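Local coordinates for protein malate oxidoreductase (Thermotoga maritima, PDB 1VL6) that probably catalyses the NAD-dependent oxidative decarboxylation of malate to pyruvate, as malic enzymes do, at residues A[196-201]-A[265-270]; A[228-233]-A[240-245]. All coordinates share one frame; numbering follows the deposited sequence.

Interaction 1. Residues A[196-201]-A[265-270]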
ATOM      1  N   VAL A 196     -28.985  31.448  20.219  1.00 63.76           N
ATOM      2  CA  VAL A 196     -28.225  31.358  21.441  1.00 63.01           C
ATOM      3  C   VAL A 196     -27.073  30.409  21.203  1.00 62.35           C
ATOM      4  O   VAL A 196     -27.313  29.265  20.873  1.00 64.84           O
ATOM      5  CB  VAL A 196     -29.063  30.831  22.595  1.00 62.58           C
ATOM      6  CG1 VAL A 196     -28.169  30.549  23.790  1.00 69.90           C
ATOM      7  CG2 VAL A 196     -30.079  31.835  23.010  1.00 63.67           C
ATOM      8  N   VAL A 197     -25.834  30.866  21.396  1.00 61.35           N
ATOM      9  CA  VAL A 197     -24.686  29.995  21.359  1.00 60.58           C
ATOM     10  C   VAL A 197     -24.139  29.800  22.767  1.00 61.36           C
ATOM     11  O   VAL A 197     -23.736  30.765  23.404  1.00 60.42           O
ATOM     12  CB  VAL A 197     -23.593  30.581  20.503  1.00 61.45           C
ATOM     13  CG1 VAL A 197     -22.360  29.611  20.446  1.00 63.78           C
ATOM     14  CG2 VAL A 197     -24.109  30.871  19.127  1.00 58.51           C
ATOM     15  N   ASN A 198     -24.084  28.555  23.237  1.00 61.51           N
ATOM     16  CA  ASN A 198     -23.595  28.278  24.577  1.00 62.27           C
ATOM     17  C   ASN A 198     -22.290  27.512  24.553  1.00 64.08           C
ATOM     18  O   ASN A 198     -22.216  26.423  23.983  1.00 64.18           O
ATOM     19  CB  ASN A 198     -24.600  27.451  25.350  1.00 63.28           C
ATOM     20  CG  ASN A 198     -24.216  27.281  26.832  1.00 66.77           C
ATOM     21  OD1 ASN A 198     -24.363  28.204  27.601  1.00 64.31           O
ATOM     22  ND2 ASN A 198     -23.734  26.086  27.225  1.00 57.12           N
ATOM     23  N   GLY A 199     -21.280  28.057  25.236  1.00 65.46           N
ATOM     24  CA  GLY A 199     -19.936  27.461  25.337  1.00 64.37           C
ATOM     25  C   GLY A 199     -19.016  28.149  24.355  1.00 63.96           C
ATOM     26  O   GLY A 199     -18.912  27.740  23.197  1.00 64.10           O
ATOM     27  N   ILE A 200     -18.350  29.199  24.819  1.00 62.32           N
ATOM     28  CA  ILE A 200     -17.547  30.048  23.925  1.00 61.14           C
ATOM     29  C   ILE A 200     -16.085  29.677  24.053  1.00 60.92           C
ATOM     30  O   ILE A 200     -15.262  30.443  24.544  1.00 60.47           O
ATOM     31  CB  ILE A 200     -17.766  31.537  24.248  1.00 61.87           C
ATOM     32  CG1 ILE A 200     -19.272  31.849  24.384  1.00 56.45           C
ATOM     33  CG2 ILE A 200     -17.145  32.414  23.163  1.00 61.00           C
ATOM     34  CD1 ILE A 200     -19.967  31.859  23.081  1.00 55.86           C
ATOM     35  N   GLY A 201     -15.783  28.450  23.661  1.00 61.15           N
ATOM     36  CA  GLY A 201     -14.421  27.960  23.564  1.00 60.88           C
ATOM     37  C   GLY A 201     -14.010  28.038  22.110  1.00 61.56           C
ATOM     38  O   GLY A 201     -14.452  28.934  21.403  1.00 61.18           O
ATOM     39  N   ASP A 265     -34.883  31.305  18.709  1.00 63.53           N
ATOM     40  CA  ASP A 265     -35.200  30.434  17.593  1.00 63.91           C
ATOM     41  C   ASP A 265     -34.227  29.275  17.448  1.00 64.15           C
ATOM     42  O   ASP A 265     -34.599  28.206  16.968  1.00 64.79           O
ATOM     43  CB  ASP A 265     -35.172  31.250  16.319  1.00 65.11           C
ATOM     44  CG  ASP A 265     -36.192  32.345  16.338  1.00 69.10           C
ATOM     45  OD1 ASP A 265     -37.357  32.016  16.023  1.00 70.13           O
ATOM     46  OD2 ASP A 265     -35.933  33.528  16.680  1.00 64.21           O
ATOM     47  N   PHE A 266     -32.971  29.496  17.831  1.00 63.10           N
ATOM     48  CA  PHE A 266     -31.970  28.436  17.771  1.00 62.55           C
ATOM     49  C   PHE A 266     -31.179  28.413  19.051  1.00 63.28           C
ATOM     50  O   PHE A 266     -30.954  29.468  19.689  1.00 62.81           O
ATOM     51  CB  PHE A 266     -31.009  28.669  16.627  1.00 64.53           C
ATOM     52  CG  PHE A 266     -31.651  28.600  15.263  1.00 68.49           C
ATOM     53  CD1 PHE A 266     -32.472  29.619  14.821  1.00 65.08           C
ATOM     54  CD2 PHE A 266     -31.372  27.555  14.410  1.00 57.75           C
ATOM     55  CE1 PHE A 266     -33.022  29.589  13.572  1.00 67.60           C
ATOM     56  CE2 PHE A 266     -31.927  27.520  13.165  1.00 71.83           C
ATOM     57  CZ  PHE A 266     -32.761  28.521  12.741  1.00 68.72           C
ATOM     58  N   PHE A 267     -30.792  27.205  19.453  1.00 63.33           N
ATOM     59  CA  PHE A 267     -29.803  27.031  20.481  1.00 61.99           C
ATOM     60  C   PHE A 267     -28.703  26.278  19.807  1.00 63.14           C
ATOM     61  O   PHE A 267     -28.962  25.229  19.182  1.00 64.58           O
ATOM     62  CB  PHE A 267     -30.337  26.223  21.671  1.00 62.81           C
ATOM     63  CG  PHE A 267     -29.252  25.668  22.592  1.00 59.68           C
ATOM     64  CD1 PHE A 267     -28.752  26.426  23.640  1.00 64.78           C
ATOM     65  CD2 PHE A 267     -28.721  24.427  22.381  1.00 60.82           C
ATOM     66  CE1 PHE A 267     -27.772  25.940  24.452  1.00 67.51           C
ATOM     67  CE2 PHE A 267     -27.715  23.949  23.192  1.00 68.50           C
ATOM     68  CZ  PHE A 267     -27.247  24.701  24.228  1.00 65.12           C
ATOM     69  N   ILE A 268     -27.478  26.799  19.933  1.00 63.44           N
ATOM     70  CA  ILE A 268     -26.306  26.065  19.529  1.00 63.82           C
ATOM     71  C   ILE A 268     -25.369  25.899  20.700  1.00 65.10           C
ATOM     72  O   ILE A 268     -24.772  26.862  21.207  1.00 64.06           O
ATOM     73  CB  ILE A 268     -25.615  26.782  18.434  1.00 64.67           C
ATOM     74  CG1 ILE A 268     -26.649  27.147  17.348  1.00 69.83           C
ATOM     75  CG2 ILE A 268     -24.574  25.899  17.872  1.00 63.17           C
ATOM     76  CD1 ILE A 268     -26.044  27.568  16.033  1.00 67.51           C
ATOM     77  N   GLY A 269     -25.239  24.653  21.125  1.00 65.60           N
ATOM     78  CA  GLY A 269     -24.442  24.324  22.268  1.00 64.26           C
ATOM     79  C   GLY A 269     -23.247  23.504  21.898  1.00 63.93           C
ATOM     80  O   GLY A 269     -23.344  22.473  21.212  1.00 63.44           O
ATOM     81  N   VAL A 270     -22.108  23.950  22.402  1.00 65.69           N
ATOM     82  CA  VAL A 270     -20.839  23.333  22.101  1.00 65.97           C
ATOM     83  C   VAL A 270     -20.149  23.396  23.463  1.00 66.41           C
ATOM     84  O   VAL A 270     -19.150  24.059  23.624  1.00 66.85           O
ATOM     85  CB  VAL A 270     -20.351  24.151  20.840  1.00 66.37           C
ATOM     86  CG1 VAL A 270     -19.594  25.407  21.142  1.00 70.04           C
ATOM     87  CG2 VAL A 270     -19.730  23.331  19.811  1.00 74.71           C
TER

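Interaction 2. Residues A[228-233]-A[240-245]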
ATOM      1  N   LEU A 228     -22.911  36.663  27.950  1.00 63.12           N
ATOM      2  CA  LEU A 228     -21.775  37.576  27.793  1.00 63.30           C
ATOM      3  C   LEU A 228     -22.254  38.979  27.491  1.00 63.65           C
ATOM      4  O   LEU A 228     -22.946  39.232  26.495  1.00 64.29           O
ATOM      5  CB  LEU A 228     -20.796  37.134  26.699  1.00 62.43           C
ATOM      6  CG  LEU A 228     -19.839  36.023  27.088  1.00 62.80           C
ATOM      7  CD1 LEU A 228     -20.590  34.720  27.397  1.00 64.55           C
ATOM      8  CD2 LEU A 228     -18.865  35.811  25.962  1.00 73.16           C
ATOM      9  N   ASN A 229     -21.892  39.884  28.384  1.00 63.72           N
ATOM     10  CA  ASN A 229     -22.394  41.221  28.372  1.00 63.57           C
ATOM     11  C   ASN A 229     -21.304  42.115  29.022  1.00 63.49           C
ATOM     12  O   ASN A 229     -21.056  41.999  30.239  1.00 63.11           O
ATOM     13  CB  ASN A 229     -23.698  41.162  29.179  1.00 61.84           C
ATOM     14  CG  ASN A 229     -24.417  42.473  29.257  1.00 71.47           C
ATOM     15  OD1 ASN A 229     -23.828  43.524  29.564  1.00 81.77           O
ATOM     16  ND2 ASN A 229     -25.723  42.424  29.029  1.00 81.07           N
ATOM     17  N   GLU A 230     -20.647  42.983  28.233  1.00 63.21           N
ATOM     18  CA  GLU A 230     -19.625  43.902  28.829  1.00 64.04           C
ATOM     19  C   GLU A 230     -20.001  44.498  30.183  1.00 63.79           C
ATOM     20  O   GLU A 230     -19.133  44.662  31.051  1.00 63.21           O
ATOM     21  CB  GLU A 230     -19.275  45.127  27.977  1.00 65.89           C
ATOM     22  CG  GLU A 230     -17.987  44.984  27.204  1.00 75.70           C
ATOM     23  CD  GLU A 230     -17.207  46.267  27.103  1.00 70.16           C
ATOM     24  OE1 GLU A 230     -16.429  46.572  28.012  1.00 76.86           O
ATOM     25  OE2 GLU A 230     -17.350  46.954  26.090  1.00 81.43           O
ATOM     26  N   ASN A 231     -21.280  44.867  30.347  1.00 64.96           N
ATOM     27  CA  ASN A 231     -21.774  45.496  31.607  1.00 65.26           C
ATOM     28  C   ASN A 231     -21.747  44.579  32.829  1.00 67.08           C
ATOM     29  O   ASN A 231     -21.842  45.084  33.944  1.00 68.57           O
ATOM     30  CB  ASN A 231     -23.259  45.931  31.546  1.00 63.08           C
ATOM     31  CG  ASN A 231     -23.552  46.942  30.468  1.00 72.93           C
ATOM     32  OD1 ASN A 231     -24.372  46.673  29.572  1.00 80.83           O
ATOM     33  ND2 ASN A 231     -22.907  48.120  30.540  1.00 69.38           N
ATOM     34  N   ASP A 232     -21.746  43.246  32.647  1.00 68.82           N
ATOM     35  CA  ASP A 232     -21.571  42.314  33.811  1.00 68.35           C
ATOM     36  C   ASP A 232     -20.212  41.628  33.603  1.00 68.08           C
ATOM     37  O   ASP A 232     -20.138  40.607  32.888  1.00 67.43           O
ATOM     38  CB  ASP A 232     -22.660  41.228  33.994  1.00 71.14           C
ATOM     39  CG  ASP A 232     -24.013  41.615  33.430  1.00 77.46           C
ATOM     40  OD1 ASP A 232     -24.628  42.592  33.942  1.00 89.57           O
ATOM     41  OD2 ASP A 232     -24.552  40.969  32.493  1.00 64.49           O
ATOM     42  N   PRO A 233     -19.154  42.167  34.214  1.00 67.49           N
ATOM     43  CA  PRO A 233     -17.771  41.811  33.835  1.00 67.23           C
ATOM     44  C   PRO A 233     -17.418  40.377  34.263  1.00 67.85           C
ATOM     45  O   PRO A 233     -16.538  39.716  33.667  1.00 66.84           O
ATOM     46  CB  PRO A 233     -16.935  42.797  34.629  1.00 68.56           C
ATOM     47  CG  PRO A 233     -17.803  43.101  35.893  1.00 68.68           C
ATOM     48  CD  PRO A 233     -19.210  43.068  35.385  1.00 68.88           C
ATOM     49  N   TYR A 240     -11.170  37.169  24.931  1.00 60.30           N
ATOM     50  CA  TYR A 240     -11.925  36.712  23.749  1.00 59.20           C
ATOM     51  C   TYR A 240     -13.438  36.734  24.012  1.00 60.13           C
ATOM     52  O   TYR A 240     -14.236  36.940  23.096  1.00 60.06           O
ATOM     53  CB  TYR A 240     -11.414  35.337  23.247  1.00 56.73           C
ATOM     54  CG  TYR A 240      -9.944  35.348  22.796  1.00 54.01           C
ATOM     55  CD1 TYR A 240      -9.613  35.760  21.522  1.00 49.66           C
ATOM     56  CD2 TYR A 240      -8.885  34.999  23.670  1.00 48.13           C
ATOM     57  CE1 TYR A 240      -8.285  35.812  21.102  1.00 55.07           C
ATOM     58  CE2 TYR A 240      -7.552  35.051  23.252  1.00 48.72           C
ATOM     59  CZ  TYR A 240      -7.273  35.469  21.955  1.00 54.79           C
ATOM     60  OH  TYR A 240      -5.997  35.552  21.441  1.00 64.57           O
ATOM     61  N   HIS A 241     -13.827  36.520  25.256  1.00 59.72           N
ATOM     62  CA  HIS A 241     -15.213  36.623  25.651  1.00 60.05           C
ATOM     63  C   HIS A 241     -15.630  38.094  25.622  1.00 60.21           C
ATOM     64  O   HIS A 241     -16.718  38.452  25.200  1.00 58.86           O
ATOM     65  CB  HIS A 241     -15.387  36.043  27.061  1.00 62.27           C
ATOM     66  CG  HIS A 241     -15.325  34.553  27.116  1.00 62.77           C
ATOM     67  ND1 HIS A 241     -15.590  33.844  28.269  1.00 67.89           N
ATOM     68  CD2 HIS A 241     -15.085  33.632  26.149  1.00 64.15           C
ATOM     69  CE1 HIS A 241     -15.505  32.550  28.008  1.00 72.15           C
ATOM     70  NE2 HIS A 241     -15.217  32.393  26.725  1.00 63.64           N
ATOM     71  N   LEU A 242     -14.748  38.959  26.071  1.00 60.17           N
ATOM     72  CA  LEU A 242     -15.008  40.390  25.970  1.00 59.85           C
ATOM     73  C   LEU A 242     -15.217  40.752  24.488  1.00 60.90           C
ATOM     74  O   LEU A 242     -16.145  41.476  24.130  1.00 60.96           O
ATOM     75  CB  LEU A 242     -13.865  41.175  26.578  1.00 54.82           C
ATOM     76  CG  LEU A 242     -14.070  42.641  26.908  1.00 65.16           C
ATOM     77  CD1 LEU A 242     -15.121  42.880  27.980  1.00 65.72           C
ATOM     78  CD2 LEU A 242     -12.737  43.197  27.395  1.00 60.85           C
ATOM     79  N   GLU A 243     -14.367  40.239  23.612  1.00 60.63           N
ATOM     80  CA  GLU A 243     -14.511  40.561  22.207  1.00 61.73           C
ATOM     81  C   GLU A 243     -15.908  40.145  21.716  1.00 63.04           C
ATOM     82  O   GLU A 243     -16.604  40.923  21.022  1.00 63.38           O
ATOM     83  CB  GLU A 243     -13.456  39.837  21.401  1.00 61.29           C
ATOM     84  CG  GLU A 243     -13.341  40.315  19.970  1.00 64.80           C
ATOM     85  CD  GLU A 243     -12.615  39.319  19.078  1.00 63.17           C
ATOM     86  OE1 GLU A 243     -11.860  38.465  19.590  1.00 55.15           O
ATOM     87  OE2 GLU A 243     -12.821  39.375  17.857  1.00 64.49           O
ATOM     88  N   ILE A 244     -16.334  38.940  22.106  1.00 60.66           N
ATOM     89  CA  ILE A 244     -17.644  38.438  21.717  1.00 59.58           C
ATOM     90  C   ILE A 244     -18.795  39.252  22.271  1.00 59.33           C
ATOM     91  O   ILE A 244     -19.788  39.559  21.565  1.00 58.81           O
ATOM     92  CB  ILE A 244     -17.823  36.985  22.120  1.00 60.46           C
ATOM     93  CG1 ILE A 244     -16.791  36.109  21.388  1.00 58.80           C
ATOM     94  CG2 ILE A 244     -19.255  36.505  21.778  1.00 58.22           C
ATOM     95  CD1 ILE A 244     -16.877  36.135  19.886  1.00 59.28           C
ATOM     96  N   ALA A 245     -18.668  39.615  23.532  1.00 58.68           N
ATOM     97  CA  ALA A 245     -19.713  40.408  24.157  1.00 58.37           C
ATOM     98  C   ALA A 245     -19.923  41.704  23.366  1.00 58.90           C
ATOM     99  O   ALA A 245     -21.025  42.250  23.312  1.00 58.29           O
ATOM    100  CB  ALA A 245     -19.357  40.737  25.606  1.00 59.19           C
TER

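Interaction 1. Residues A[196-201]-A[265-270]
Val196, Val197 and Asn198 pair in parallel with Phe267, Ile268 and Gly269. Strands 194-198 and 266-269 are neighbours inside the Rossmann-type sheet of the NAD-binding domain. The short strand axes come within 4.6 Å and diverge by only 15°. A ladder of four backbone hydrogen bonds joins them. Val196 N donates to Phe266 O at 2.8 Å. Ile268 N then gives to Val196 O, and Asn198 N to Ile268 O. The last rung is Val270 N to Asn198 O, at 2.9 Å.

Val196, Asn198 and Phe267 share one face of the sheet. The Phe267 CG is anti to its own N (chi1 163°), which swings the ring toward the neighbouring strand. Ring atom CE1 comes 3.6 Å from Asn198 CB. Val196 CG1 approaches obliquely at the CD1 corner, 4.2 Å away. The amide of Asn198 makes a weak hydrogen bond through ND2 to Ser271 OG.

The other face carries Val197 and Ile268. Val197 CG2 lies 4.4 Å from Ile268 CB. Helices cover both faces: Leu257 of helix 257-261 packs on Val196, Asn198 and Phe267, and Leu211 of helix 202-214 on Val197. On its far side, strand 194-198 bonds through Val197 to strand 218-223, so it is an inner strand.

Beyond Asn198 the chain turns into Gly199-Ile200-Gly201, consistent with the start of a glycine-rich dinucleotide-binding loop. Gly199 has a positive phi of 100°, where a side chain would be jammed against the carbonyl O of Asn198, so the turn suits a glycine. The carbonyl O of Gly199 faces Val270 CG1.

Interaction 2. Residues A[228-233]-A[240-245]
Leu228 and Ala245 meet where the loop after strand 226-227 runs past helix 239-246. Their CA atoms are 5.0 Å apart, and their CB atoms 4.0 Å. No hydrogen bond crosses between the two segments; the contact is made by van der Waals packing of side chains on each other and on main chain.

The tight part is built round Leu228, which is buried. Its CG is anti to the carbonyl carbon (chi1 -79°), and chi2 of 64° then turns the CD2 methyl to the helix. CD2 lies 3.5 Å from His241 O and also touches His241 CB. It reaches Ile244 CB more distantly, at 4.2 Å. The imidazole of His241 meets the same methyl obliquely, while its NE2 has its polar partner in Ile200. Beside this, the Ala245 methyl fits against the loop backbone, 3.7 Å from Glu230 N and 3.9 Å from Asn229 N. The small side chain lets the loop main chain come close to the helix.

The outer side is looser. Glu230 is exposed. Its CG makes the closest approach, 3.6 Å from Leu242 CD1, as the two side chains cross. Its carboxylate turns to Arg246, forming a salt bridge through OE2 to NE.

Behind this edge the loop folds into a type I beta turn, closed by Asp232 N to Asn229 O at 2.8 Å. Asn229 points away from the helix and is buried; its ND2 bonds to Leu253 O.

The whole is a loop doubling back onto the helix that follows it. It forms a strand-loop-helix connection after strand 226-227, which within this chain is the antiparallel edge strand of the Rossmann-type sheet.

In the fold
The two contacts lie in the same NAD-binding domain, with centres about 15 Å apart. Interaction 2 falls within the 63 residues that separate the two strands of interaction 1. Ile200 joins them directly. His241 NE2 is 2.9 Å from Ile200 O, a probable hydrogen bond. The Ile200 side chain also packs on interaction 2, with CG2 4.1 Å from Ile244 CG1 and CG1 4.3 Å from Leu228 CD2. Ile200 N is hydrogen-bonded to Asp223 OD2, and Asp223 touches both Leu228 and His241. Helix 239-246 therefore backs the glycine-containing loop 199-201, which in Rossmann-type domains usually faces the dinucleotide.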